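PDB 5TPV: WlaRA, TDP-fucose-3,4-ketoisomerase from Campylobacter jejuni subsp. jejuni 81116, which belongs to the cupin superfamily of beta-barrel proteins and binds thymidine-5'-diphosphate in a pocket to which both subunits of its dimer contribute. Local coordinates for residues 33-38 with 108-113; 46-51 with 92-97; 52-57 with 116-121. All blocks are in the same frame, centred on the assembly; numbering follows the deposited sequence.

Contact 1: residues 33-38 with 108-113. With TYD (thymidine-5'-diphosphate), chain E.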
loop_
_atom_site.group_PDB
_atom_site.type_symbol
_atom_site.label_atom_id
_atom_site.label_comp_id
_atom_site.label_asym_id
_atom_site.label_seq_id
_atom_site.Cartn_x
_atom_site.Cartn_y
_atom_site.Cartn_z
ATOM N N ARG B 33 5.556 6.146 2.480
ATOM C CA ARG B 33 6.021 5.158 1.536
ATOM C C ARG B 33 5.369 3.799 1.802
ATOM O O ARG B 33 5.124 3.395 2.969
ATOM C CB ARG B 33 7.543 5.097 1.687
ATOM C CG ARG B 33 8.198 3.812 1.209
ATOM C CD ARG B 33 9.724 3.903 1.155
ATOM N NE ARG B 33 10.207 4.088 2.511
ATOM C CZ ARG B 33 11.162 3.375 3.116
ATOM N NH1 ARG B 33 11.464 3.658 4.355
ATOM N NH2 ARG B 33 11.814 2.406 2.519
ATOM N N ILE B 34 5.167 3.059 0.713
ATOM C CA ILE B 34 4.547 1.731 0.738
ATOM C C ILE B 34 5.472 0.897 -0.102
ATOM O O ILE B 34 5.957 1.403 -1.072
ATOM C CB ILE B 34 3.139 1.838 0.034
ATOM C CG1 ILE B 34 2.181 1.514 1.094
ATOM C CG2 ILE B 34 2.881 1.207 -1.360
ATOM C CD1 ILE B 34 2.115 2.764 1.897
ATOM N N PHE B 35 5.622 -0.378 0.197
ATOM C CA PHE B 35 6.211 -1.292 -0.758
ATOM C C PHE B 35 5.621 -2.671 -0.601
ATOM O O PHE B 35 5.001 -3.004 0.394
ATOM C CB PHE B 35 7.762 -1.309 -0.695
ATOM C CG PHE B 35 8.322 -1.487 0.672
ATOM C CD1 PHE B 35 8.649 -2.729 1.146
ATOM C CD2 PHE B 35 8.527 -0.391 1.508
ATOM C CE1 PHE B 35 9.177 -2.884 2.426
ATOM C CE2 PHE B 35 9.080 -0.545 2.775
ATOM C CZ PHE B 35 9.426 -1.792 3.240
ATOM N N TYR B 36 5.763 -3.474 -1.654
ATOM C CA TYR B 36 5.227 -4.829 -1.636
ATOM C C TYR B 36 6.243 -5.736 -2.316
ATOM O O TYR B 36 7.008 -5.327 -3.217
ATOM C CB TYR B 36 3.774 -4.934 -2.206
ATOM C CG TYR B 36 3.573 -4.189 -3.484
ATOM C CD1 TYR B 36 3.716 -4.827 -4.713
ATOM C CD2 TYR B 36 3.220 -2.841 -3.491
ATOM C CE1 TYR B 36 3.584 -4.145 -5.883
ATOM C CE2 TYR B 36 3.086 -2.160 -4.679
ATOM C CZ TYR B 36 3.287 -2.811 -5.856
ATOM O OH TYR B 36 3.143 -2.137 -7.047
ATOM N N ILE B 37 6.252 -6.956 -1.800
ATOM C CA ILE B 37 7.209 -7.983 -2.136
ATOM C C ILE B 37 6.430 -9.236 -2.532
ATOM O O ILE B 37 5.407 -9.629 -1.923
ATOM C CB ILE B 37 8.127 -8.267 -0.942
ATOM C CG1 ILE B 37 8.628 -6.949 -0.382
ATOM C CG2 ILE B 37 9.350 -9.049 -1.393
ATOM C CD1 ILE B 37 9.540 -7.073 0.821
ATOM N N TYR B 38 6.914 -9.874 -3.588
ATOM C CA TYR B 38 6.144 -10.958 -4.194
ATOM C C TYR B 38 7.048 -11.863 -5.051
ATOM O O TYR B 38 8.256 -11.613 -5.173
ATOM C CB TYR B 38 5.029 -10.328 -5.023
ATOM C CG TYR B 38 5.501 -9.343 -6.100
ATOM C CD1 TYR B 38 5.731 -9.739 -7.409
ATOM C CD2 TYR B 38 5.641 -8.012 -5.810
ATOM C CE1 TYR B 38 6.185 -8.860 -8.372
ATOM C CE2 TYR B 38 6.037 -7.105 -6.768
ATOM C CZ TYR B 38 6.330 -7.525 -8.029
ATOM O OH TYR B 38 6.732 -6.529 -8.934
ATOM N N VAL B 108 3.915 -3.590 2.962
ATOM C CA VAL B 108 4.504 -2.830 4.049
ATOM C C VAL B 108 4.213 -1.347 3.957
ATOM O O VAL B 108 4.396 -0.693 2.947
ATOM C CB VAL B 108 6.036 -3.066 4.049
ATOM C CG1 VAL B 108 6.648 -2.572 5.360
ATOM C CG2 VAL B 108 6.304 -4.552 3.892
ATOM N N LEU B 109 3.758 -0.793 5.072
ATOM C CA LEU B 109 3.576 0.645 5.217
ATOM C C LEU B 109 4.646 1.177 6.177
ATOM O O LEU B 109 4.975 0.523 7.189
ATOM C CB LEU B 109 2.212 0.907 5.846
ATOM C CG LEU B 109 1.059 -0.054 5.447
ATOM C CD1 LEU B 109 -0.192 0.212 6.218
ATOM C CD2 LEU B 109 0.727 0.024 3.975
ATOM N N THR B 110 5.150 2.363 5.862
ATOM C CA THR B 110 6.117 3.029 6.693
ATOM C C THR B 110 5.979 4.566 6.627
ATOM O O THR B 110 5.317 5.165 5.765
ATOM C CB THR B 110 7.546 2.573 6.380
ATOM O OG1 THR B 110 8.495 3.099 7.339
ATOM C CG2 THR B 110 7.933 3.068 5.043
ATOM N N ASN B 111 6.561 5.181 7.647
ATOM C CA ASN B 111 6.451 6.630 7.885
ATOM C C ASN B 111 7.661 7.402 7.392
ATOM O O ASN B 111 7.771 8.559 7.707
ATOM C CB ASN B 111 6.225 6.892 9.365
ATOM C CG ASN B 111 7.378 6.386 10.249
ATOM O OD1 ASN B 111 8.043 5.414 9.963
ATOM N ND2 ASN B 111 7.567 7.035 11.372
ATOM N N THR B 112 8.546 6.807 6.585
ATOM C CA THR B 112 9.682 7.584 6.079
ATOM C C THR B 112 9.928 7.395 4.629
ATOM O O THR B 112 9.576 6.352 4.096
ATOM C CB THR B 112 11.005 7.123 6.767
ATOM O OG1 THR B 112 11.213 5.734 6.508
ATOM C CG2 THR B 112 10.946 7.242 8.284
ATOM N N TYR B 113 10.668 8.326 4.020
ATOM C CA TYR B 113 11.286 8.063 2.752
ATOM C C TYR B 113 12.407 7.025 2.866
ATOM O O TYR B 113 13.008 6.918 3.909
ATOM C CB TYR B 113 11.843 9.353 2.145
ATOM C CG TYR B 113 10.789 10.434 1.873
ATOM C CD1 TYR B 113 9.641 10.170 1.126
ATOM C CD2 TYR B 113 11.001 11.740 2.299
ATOM C CE1 TYR B 113 8.715 11.141 0.851
ATOM C CE2 TYR B 113 10.095 12.725 2.021
ATOM C CZ TYR B 113 8.947 12.409 1.320
ATOM O OH TYR B 113 8.058 13.403 1.069
HETATM P PA TYD E . 16.169 -4.104 2.099
HETATM O O1A TYD E . 17.655 -3.934 2.301
HETATM O O2A TYD E . 15.199 -3.464 3.063
HETATM O O3A TYD E . 15.847 -5.680 2.032
HETATM P PB TYD E . 14.448 -6.253 2.585
HETATM O O1B TYD E . 14.620 -7.752 2.528
HETATM O O2B TYD E . 14.350 -5.689 3.983
HETATM O O3B TYD E . 13.424 -5.706 1.620
HETATM O "O5'" TYD E . 15.802 -3.607 0.612
HETATM C "C5'" TYD E . 16.173 -4.386 -0.524
HETATM C "C4'" TYD E . 17.003 -3.535 -1.476
HETATM O "O4'" TYD E . 16.143 -2.687 -2.241
HETATM C "C3'" TYD E . 17.974 -2.646 -0.715
HETATM O "O3'" TYD E . 19.319 -2.947 -1.099
HETATM C "C2'" TYD E . 17.634 -1.216 -1.091
HETATM C "C1'" TYD E . 16.466 -1.305 -2.064
HETATM N N1 TYD E . 15.310 -0.594 -1.515
HETATM C C2 TYD E . 14.966 0.678 -2.027
HETATM O O2 TYD E . 15.655 1.176 -2.943
HETATM N N3 TYD E . 13.916 1.360 -1.550
HETATM C C4 TYD E . 13.161 0.854 -0.571
HETATM O O4 TYD E . 12.182 1.493 -0.129
HETATM C C5 TYD E . 13.501 -0.480 -0.016
HETATM C C5M TYD E . 12.674 -1.085 1.088
HETATM C C6 TYD E . 14.594 -1.157 -0.534
#

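Contact 2: residues 46-51 with 92-97. With TYD (thymidine-5'-diphosphate), chain E.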
loop_
_atom_site.group_PDB
_atom_site.type_symbol
_atom_site.label_atom_id
_atom_site.label_comp_id
_atom_site.label_asym_id
_atom_site.label_seq_id
_atom_site.Cartn_x
_atom_site.Cartn_y
_atom_site.Cartn_z
ATOM N N ARG B 46 13.743 -12.363 3.682
ATOM C CA ARG B 46 13.904 -10.910 3.596
ATOM C C ARG B 46 14.195 -10.385 4.974
ATOM O O ARG B 46 14.100 -11.080 5.984
ATOM C CB ARG B 46 12.659 -10.184 3.062
ATOM C CG ARG B 46 11.974 -10.741 1.806
ATOM C CD ARG B 46 12.661 -10.409 0.513
ATOM N NE ARG B 46 13.025 -8.996 0.348
ATOM C CZ ARG B 46 13.242 -8.407 -0.824
ATOM N NH1 ARG B 46 13.599 -7.139 -0.835
ATOM N NH2 ARG B 46 13.160 -9.051 -1.978
ATOM N N GLY B 47 14.555 -9.123 4.986
ATOM C CA GLY B 47 14.934 -8.427 6.192
ATOM C C GLY B 47 16.405 -8.633 6.509
ATOM O O GLY B 47 17.271 -8.306 5.702
ATOM N N ASP B 48 16.678 -9.102 7.722
ATOM C CA ASP B 48 18.034 -9.097 8.280
ATOM C C ASP B 48 18.594 -7.680 8.494
ATOM O O ASP B 48 19.751 -7.343 8.172
ATOM C CB ASP B 48 18.959 -9.992 7.434
ATOM C CG ASP B 48 18.593 -11.465 7.525
ATOM O OD1 ASP B 48 18.436 -11.960 8.661
ATOM O OD2 ASP B 48 18.508 -12.129 6.459
ATOM N N HIS B 49 17.768 -6.824 9.078
ATOM C CA HIS B 49 18.253 -5.513 9.469
ATOM C C HIS B 49 17.263 -4.861 10.417
ATOM O O HIS B 49 16.127 -5.278 10.538
ATOM C CB HIS B 49 18.475 -4.624 8.255
ATOM C CG HIS B 49 17.260 -4.483 7.387
ATOM N ND1 HIS B 49 16.258 -3.569 7.645
ATOM C CD2 HIS B 49 16.861 -5.169 6.284
ATOM C CE1 HIS B 49 15.308 -3.682 6.724
ATOM N NE2 HIS B 49 15.657 -4.640 5.877
ATOM N N ALA B 50 17.705 -3.783 11.028
ATOM C CA ALA B 50 16.862 -2.919 11.825
ATOM C C ALA B 50 16.980 -1.560 11.247
ATOM O O ALA B 50 17.895 -1.252 10.444
ATOM C CB ALA B 50 17.315 -2.934 13.274
ATOM N N ASN B 51 15.999 -0.747 11.613
ATOM C CA ASN B 51 15.895 0.605 11.070
ATOM C C ASN B 51 15.798 1.599 12.227
ATOM O O ASN B 51 14.994 1.422 13.196
ATOM C CB ASN B 51 14.703 0.758 10.095
ATOM C CG ASN B 51 14.794 -0.162 8.873
ATOM O OD1 ASN B 51 14.674 -1.396 8.977
ATOM N ND2 ASN B 51 14.990 0.425 7.718
ATOM N N MET B 92 13.809 0.458 15.428
ATOM C CA MET B 92 14.910 -0.257 16.108
ATOM C C MET B 92 14.397 -1.579 16.600
ATOM O O MET B 92 14.562 -1.996 17.769
ATOM C CB MET B 92 15.543 0.593 17.240
ATOM C CG MET B 92 16.563 1.576 16.720
ATOM S SD MET B 92 17.900 0.711 15.826
ATOM C CE MET B 92 19.001 0.241 17.157
ATOM N N ILE B 93 13.736 -2.268 15.686
ATOM C CA ILE B 93 13.486 -3.649 15.932
ATOM C C ILE B 93 14.020 -4.411 14.745
ATOM O O ILE B 93 13.733 -4.056 13.603
ATOM C CB ILE B 93 11.995 -3.853 16.179
ATOM C CG1 ILE B 93 11.562 -3.024 17.394
ATOM C CG2 ILE B 93 11.700 -5.342 16.326
ATOM C CD1 ILE B 93 10.229 -3.397 18.016
ATOM N N TRP B 94 14.834 -5.417 15.033
ATOM C CA TRP B 94 15.435 -6.238 13.984
ATOM C C TRP B 94 14.371 -7.241 13.531
ATOM O O TRP B 94 13.572 -7.761 14.333
ATOM C CB TRP B 94 16.602 -7.011 14.548
ATOM C CG TRP B 94 17.334 -7.908 13.616
ATOM C CD1 TRP B 94 17.014 -9.182 13.261
ATOM C CD2 TRP B 94 18.566 -7.615 12.967
ATOM N NE1 TRP B 94 17.991 -9.713 12.438
ATOM C CE2 TRP B 94 18.937 -8.756 12.226
ATOM C CE3 TRP B 94 19.400 -6.499 12.956
ATOM C CZ2 TRP B 94 20.092 -8.811 11.461
ATOM C CZ3 TRP B 94 20.574 -6.568 12.195
ATOM C CH2 TRP B 94 20.899 -7.701 11.461
ATOM N N LYS B 95 14.400 -7.531 12.241
ATOM C CA LYS B 95 13.429 -8.462 11.679
ATOM C C LYS B 95 14.010 -9.289 10.554
ATOM O O LYS B 95 14.904 -8.849 9.841
ATOM C CB LYS B 95 12.167 -7.696 11.235
ATOM C CG LYS B 95 12.106 -7.211 9.801
ATOM C CD LYS B 95 12.987 -6.041 9.497
ATOM C CE LYS B 95 12.682 -4.829 10.343
ATOM N NZ LYS B 95 13.610 -3.775 9.902
ATOM N N GLN B 96 13.476 -10.482 10.439
ATOM C CA GLN B 96 13.701 -11.374 9.340
ATOM C C GLN B 96 12.394 -12.095 8.923
ATOM O O GLN B 96 11.596 -12.509 9.755
ATOM C CB GLN B 96 14.805 -12.348 9.773
ATOM C CG GLN B 96 15.195 -13.353 8.712
ATOM C CD GLN B 96 16.107 -14.443 9.273
ATOM O OE1 GLN B 96 15.730 -15.164 10.196
ATOM N NE2 GLN B 96 17.309 -14.574 8.703
ATOM N N MET B 97 12.157 -12.226 7.621
ATOM C CA MET B 97 10.971 -12.900 7.102
ATOM C C MET B 97 11.282 -14.039 6.196
ATOM O O MET B 97 12.203 -13.941 5.409
ATOM C CB MET B 97 10.154 -11.930 6.317
ATOM C CG MET B 97 9.910 -10.781 7.256
ATOM S SD MET B 97 9.213 -9.390 6.425
ATOM C CE MET B 97 10.831 -8.590 6.242
HETATM P PA TYD E . 16.169 -4.104 2.099
HETATM O O1A TYD E . 17.655 -3.934 2.301
HETATM O O2A TYD E . 15.199 -3.464 3.063
HETATM O O3A TYD E . 15.847 -5.680 2.032
HETATM P PB TYD E . 14.448 -6.253 2.585
HETATM O O1B TYD E . 14.620 -7.752 2.528
HETATM O O2B TYD E . 14.350 -5.689 3.983
HETATM O O3B TYD E . 13.424 -5.706 1.620
HETATM O "O5'" TYD E . 15.802 -3.607 0.612
HETATM C "C5'" TYD E . 16.173 -4.386 -0.524
HETATM C "C4'" TYD E . 17.003 -3.535 -1.476
HETATM O "O4'" TYD E . 16.143 -2.687 -2.241
HETATM C "C3'" TYD E . 17.974 -2.646 -0.715
HETATM O "O3'" TYD E . 19.319 -2.947 -1.099
HETATM C "C2'" TYD E . 17.634 -1.216 -1.091
HETATM C "C1'" TYD E . 16.466 -1.305 -2.064
HETATM N N1 TYD E . 15.310 -0.594 -1.515
HETATM C C2 TYD E . 14.966 0.678 -2.027
HETATM O O2 TYD E . 15.655 1.176 -2.943
HETATM N N3 TYD E . 13.916 1.360 -1.550
HETATM C C4 TYD E . 13.161 0.854 -0.571
HETATM O O4 TYD E . 12.182 1.493 -0.129
HETATM C C5 TYD E . 13.501 -0.480 -0.016
HETATM C C5M TYD E . 12.674 -1.085 1.088
HETATM C C6 TYD E . 14.594 -1.157 -0.534
HETATM O O HOH W 1 13.539 -1.920 12.391
#

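Contact 3: residues 52-57 with 116-121. With TYD (thymidine-5'-diphosphate), chain E.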
loop_
_atom_site.group_PDB
_atom_site.type_symbol
_atom_site.label_atom_id
_atom_site.label_comp_id
_atom_site.label_asym_id
_atom_site.label_seq_id
_atom_site.Cartn_x
_atom_site.Cartn_y
_atom_site.Cartn_z
ATOM N N LEU B 52 16.667 2.614 12.134
ATOM C CA LEU B 52 16.842 3.626 13.195
ATOM C C LEU B 52 15.629 4.541 13.403
ATOM O O LEU B 52 15.249 4.829 14.538
ATOM C CB LEU B 52 18.061 4.492 12.894
ATOM C CG LEU B 52 19.450 3.879 13.120
ATOM C CD1 LEU B 52 20.476 4.723 12.392
ATOM C CD2 LEU B 52 19.758 3.818 14.622
ATOM N N ASN B 53 14.994 4.934 12.307
ATOM C CA ASN B 53 13.817 5.812 12.361
ATOM C C ASN B 53 12.445 5.228 12.037
ATOM O O ASN B 53 11.441 5.713 12.550
ATOM C CB ASN B 53 14.100 6.994 11.435
ATOM C CG ASN B 53 15.474 7.585 11.703
ATOM O OD1 ASN B 53 15.829 7.766 12.872
ATOM N ND2 ASN B 53 16.233 7.898 10.652
ATOM N N SER B 54 12.369 4.279 11.111
ATOM C CA SER B 54 11.102 3.902 10.502
ATOM C C SER B 54 10.375 2.959 11.443
ATOM O O SER B 54 10.951 2.040 12.045
ATOM C CB SER B 54 11.317 3.180 9.172
ATOM O OG SER B 54 12.029 3.958 8.220
ATOM N N GLU B 55 9.073 3.185 11.481
ATOM C CA GLU B 55 8.109 2.208 11.913
ATOM C C GLU B 55 7.431 1.549 10.683
ATOM O O GLU B 55 7.467 2.071 9.561
ATOM C CB GLU B 55 7.082 2.947 12.773
ATOM C CG GLU B 55 7.611 3.489 14.079
ATOM C CD GLU B 55 6.635 4.470 14.713
ATOM O OE1 GLU B 55 5.535 4.055 15.188
ATOM O OE2 GLU B 55 6.989 5.666 14.717
ATOM N N PHE B 56 6.816 0.404 10.921
ATOM C CA PHE B 56 6.332 -0.485 9.862
ATOM C C PHE B 56 5.000 -1.077 10.276
ATOM O O PHE B 56 4.799 -1.328 11.456
ATOM C CB PHE B 56 7.281 -1.632 9.569
ATOM C CG PHE B 56 8.570 -1.166 9.015
ATOM C CD1 PHE B 56 8.653 -0.759 7.704
ATOM C CD2 PHE B 56 9.709 -1.105 9.814
ATOM C CE1 PHE B 56 9.818 -0.236 7.168
ATOM C CE2 PHE B 56 10.903 -0.600 9.284
ATOM C CZ PHE B 56 10.950 -0.149 7.987
ATOM N N ILE B 57 4.098 -1.245 9.304
ATOM C CA ILE B 57 3.093 -2.327 9.363
ATOM C C ILE B 57 3.234 -3.328 8.203
ATOM O O ILE B 57 3.314 -2.950 7.054
ATOM C CB ILE B 57 1.696 -1.704 9.319
ATOM C CG1 ILE B 57 1.451 -0.901 10.571
ATOM C CG2 ILE B 57 0.585 -2.750 9.318
ATOM C CD1 ILE B 57 0.228 -0.033 10.471
ATOM N N GLU B 116 19.099 4.711 3.042
ATOM C CA GLU B 116 20.157 3.766 3.328
ATOM C C GLU B 116 20.877 4.017 4.667
ATOM O O GLU B 116 21.289 3.054 5.311
ATOM C CB GLU B 116 21.134 3.745 2.182
ATOM C CG GLU B 116 21.961 5.009 2.115
ATOM C CD GLU B 116 22.780 5.147 0.832
ATOM O OE1 GLU B 116 23.232 4.103 0.303
ATOM O OE2 GLU B 116 22.996 6.299 0.371
ATOM N N LYS B 117 20.939 5.277 5.124
ATOM C CA LYS B 117 21.701 5.608 6.312
ATOM C C LYS B 117 20.889 5.263 7.538
ATOM O O LYS B 117 21.378 5.496 8.660
ATOM C CB LYS B 117 22.033 7.105 6.317
ATOM C CG LYS B 117 22.741 7.684 5.092
ATOM C CD LYS B 117 23.923 6.877 4.584
ATOM C CE LYS B 117 24.401 7.301 3.185
ATOM N NZ LYS B 117 24.428 8.774 3.033
ATOM N N GLU B 118 19.682 4.697 7.381
ATOM C CA GLU B 118 18.944 4.347 8.572
ATOM C C GLU B 118 18.994 2.901 8.936
ATOM O O GLU B 118 18.424 2.470 9.980
ATOM C CB GLU B 118 17.509 4.890 8.623
ATOM C CG GLU B 118 16.546 4.211 7.653
ATOM C CD GLU B 118 15.203 3.822 8.256
ATOM O OE1 GLU B 118 14.872 4.217 9.421
ATOM O OE2 GLU B 118 14.473 3.124 7.497
ATOM N N TYR B 119 19.691 2.168 8.095
ATOM C CA TYR B 119 19.741 0.717 8.233
ATOM C C TYR B 119 20.889 0.274 9.125
ATOM O O TYR B 119 22.042 0.728 8.993
ATOM C CB TYR B 119 20.030 0.074 6.862
ATOM C CG TYR B 119 18.862 -0.095 5.931
ATOM C CD1 TYR B 119 18.282 0.994 5.277
ATOM C CD2 TYR B 119 18.332 -1.338 5.698
ATOM C CE1 TYR B 119 17.229 0.822 4.401
ATOM C CE2 TYR B 119 17.286 -1.534 4.814
ATOM C CZ TYR B 119 16.737 -0.451 4.157
ATOM O OH TYR B 119 15.727 -0.688 3.256
ATOM N N ILE B 120 20.577 -0.684 9.973
ATOM C CA ILE B 120 21.594 -1.423 10.670
ATOM C C ILE B 120 21.530 -2.872 10.224
ATOM O O ILE B 120 20.565 -3.568 10.523
ATOM C CB ILE B 120 21.368 -1.315 12.173
ATOM C CG1 ILE B 120 21.305 0.156 12.538
ATOM C CG2 ILE B 120 22.490 -2.035 12.917
ATOM C CD1 ILE B 120 20.664 0.337 13.878
ATOM N N TYR B 121 22.571 -3.279 9.497
ATOM C CA TYR B 121 22.698 -4.625 8.962
ATOM C C TYR B 121 23.538 -5.555 9.830
ATOM O O TYR B 121 23.585 -6.767 9.594
ATOM C CB TYR B 121 23.375 -4.548 7.597
ATOM C CG TYR B 121 22.501 -3.975 6.501
ATOM C CD1 TYR B 121 21.451 -4.719 5.983
ATOM C CD2 TYR B 121 22.764 -2.732 5.917
ATOM C CE1 TYR B 121 20.671 -4.243 4.921
ATOM C CE2 TYR B 121 21.985 -2.240 4.856
ATOM C CZ TYR B 121 20.933 -2.989 4.357
ATOM O OH TYR B 121 20.111 -2.520 3.315
HETATM P PA TYD E . 16.169 -4.104 2.099
HETATM O O1A TYD E . 17.655 -3.934 2.301
HETATM O O2A TYD E . 15.199 -3.464 3.063
HETATM O O3A TYD E . 15.847 -5.680 2.032
HETATM P PB TYD E . 14.448 -6.253 2.585
HETATM O O1B TYD E . 14.620 -7.752 2.528
HETATM O O2B TYD E . 14.350 -5.689 3.983
HETATM O O3B TYD E . 13.424 -5.706 1.620
HETATM O "O5'" TYD E . 15.802 -3.607 0.612
HETATM C "C5'" TYD E . 16.173 -4.386 -0.524
HETATM C "C4'" TYD E . 17.003 -3.535 -1.476
HETATM O "O4'" TYD E . 16.143 -2.687 -2.241
HETATM C "C3'" TYD E . 17.974 -2.646 -0.715
HETATM O "O3'" TYD E . 19.319 -2.947 -1.099
HETATM C "C2'" TYD E . 17.634 -1.216 -1.091
HETATM C "C1'" TYD E . 16.466 -1.305 -2.064
HETATM N N1 TYD E . 15.310 -0.594 -1.515
HETATM C C2 TYD E . 14.966 0.678 -2.027
HETATM O O2 TYD E . 15.655 1.176 -2.943
HETATM N N3 TYD E . 13.916 1.360 -1.550
HETATM C C4 TYD E . 13.161 0.854 -0.571
HETATM O O4 TYD E . 12.182 1.493 -0.129
HETATM C C5 TYD E . 13.501 -0.480 -0.016
HETATM C C5M TYD E . 12.674 -1.085 1.088
HETATM C C6 TYD E . 14.594 -1.157 -0.534
#

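Contact 1: residues 33-38 with 108-113
One guanidinium here grips the protein on one flank and the nucleotide on the other. The Arg33 chain runs out with CG anti to the backbone N and bends at chi3 (64°), which turns its flat end across the loop that follows strand 105-110. Side-on, Arg33 NE gives a 2.8 Å bond to Thr112 O, lying in the carbonyl plane, while Arg33 NH1 reaches Thr112 OG1 at 3.0 Å; Thr112 OG1 is held in turn by Ser54. Arg33 NH2 bonds TYD O4 at 2.8 Å, again near the guanidinium plane, and bonds on both flanks should limit rotation of the group. Thr110 CG2 lies over one face of the guanidinium, its OG1 being turned to Glu55 O.

Next along this face, the Phe35 ring is sandwiched. Val108 CB sits over one side in a CH-pi contact, 3.8 Å from the ring centroid, and TYD C5M lies over the centre of the other, so the thymine methyl meets an aromatic floor. Beneath, Phe35 and Val108 form a hydrogen-bonded antiparallel pair, with Val108 N to Phe35 O at 2.8 Å. On the reverse face Ile34 CG1 meets Leu109 CD2 at 3.6 Å.

Strand 105-110 lies between strands 33-38 and 56-62, and beyond 33-38 the sheet continues antiparallel into a strand of the second subunit.

Contact 2: residues 46-51 with 92-97
His49 and Lys95 cross obliquely on the face of the sheet that looks toward the nucleotide, and the ring is placed by what lies at its edge. Its CG takes the crowded position between backbone N and carbonyl carbon (chi1 55°), aiming the ring at the diphosphate, where His49 NE2 gives a short 2.5 Å bond to TYD O2B. At the other nitrogen, ND1 makes a weak bond to Asn51 OD1 in the ring plane. Lys95, bent at chi2 and chi3, curls back beside one face of the imidazole so that Lys95 NZ bonds His49 O at 3.0 Å, from above the carbonyl plane. The Lys95 and Asn51 side chains cross at about a right angle, Lys95 NZ lying 2.8 Å from Asn51 OD1; Asn51 ND2 is hydrogen-bonded to Glu118 OE2. Lys95 NZ also bonds a water that joins Asn51 N to Ile93 O. The diphosphate at NE2 would tend to favour a protonated imidazole and the nearby ammonium to oppose it.

Asp48 and His49 together face Lys95, a G1 beta bulge in this antiparallel pair of the cupin barrel. Asp48, in the first bulge position, has the positive phi (65°) of that motif. Gly47 just before it is also at positive phi, and a CB there would clash with Lys95 O. Gly47 N meets TYD O1B at 2.8 Å, almost straight (178°). Arg46, bent twice, brings NE to the same oxygen and NH1 to TYD O3B at 2.8 Å; its NH2 is held by Ser16 of the second subunit.

On the reverse face Trp94, CG anti to the backbone N, lays its indole flat over the Asp48-His49 peptide, the Asp48 C atom 3.5 Å above the ring plane. Tyr123 meets that indole edge-to-face, and helix 123-136 packs Phe126 against Ala50 and Met92.

Contact 3: residues 52-57 with 116-121
Beside the thymidine-5'-diphosphate pocket of this cupin fold, the loop joining strands 46-51 and 56-62 is tied to the 3-10 segment 116-118. Glu118 carries the link. Its CG stands in the crowded position between backbone N and carbonyl carbon (chi1 71°), and a further bend at chi2 swings the carboxylate back over residues 53-54. Glu118 OE1 takes two backbone donors, each at 3.0 Å: Asn53 N, arriving nearly along the C-O axis, and Ser54 N, which meets the syn lone pair of that oxygen. Glu118 OE2 receives Ser54 OG at 2.7 Å from above the carboxylate plane and also accepts from Asn51 ND2. Four donors thus grip this buried acid, an environment that would be expected to favour its charged form. Ser54 OG is itself linked to Thr112 OG1.

The backbone of the same residue adds a fifth tie, Leu52 N to Glu118 O at 2.8 Å, almost straight (166°) and in the carbonyl plane. Outside it, Leu52 and Ile120 cross at about a right angle, and CD2 of Leu52 touches CD1 of Ile120 at 3.7 Å. Met92 lies against both of these side chains, while Phe126 and Leu129 of helix 123-136 cover Ile120.

Just past Glu118 the chain passes into strand 119-120 and turns Tyr119 away from residues 52-57, toward the ligand. Tyr119 OH donates to TYD O2A at 2.8 Å, the oxygen lying in the plane of the phenol ring. Tyr121 OH lies 3.0 Å from TYD O1A, likewise in its ring plane, so two phenols reach the alpha phosphate from strand 119-120 and the residue just after it. Tyr119 and Tyr121 line one side of a ligand pocket in a cupin beta-barrel.

Contact 1 pairs strands 33-38 and 105-110 in the sheet that also holds 56-62, whereas contact 2 joins 46-51 to 94-98 in the facing sheet, whose edge strand 119-120 belongs to contact 3. Contact 3 bridges the two, because its 52-57 segment runs from one sheet into the other. Centres of contacts 2 and 3 lie 8 Å apart, those of 1 and 3 12 Å, and those of 1 and 2 14 Å. Along the chain both segments of contact 2 fall between those of contact 1, while contact 3 interleaves with each. All three converge on one thymidine-5'-diphosphate: contact 1 meets the base, contact 2 the terminal phosphate and contact 3 the inner one.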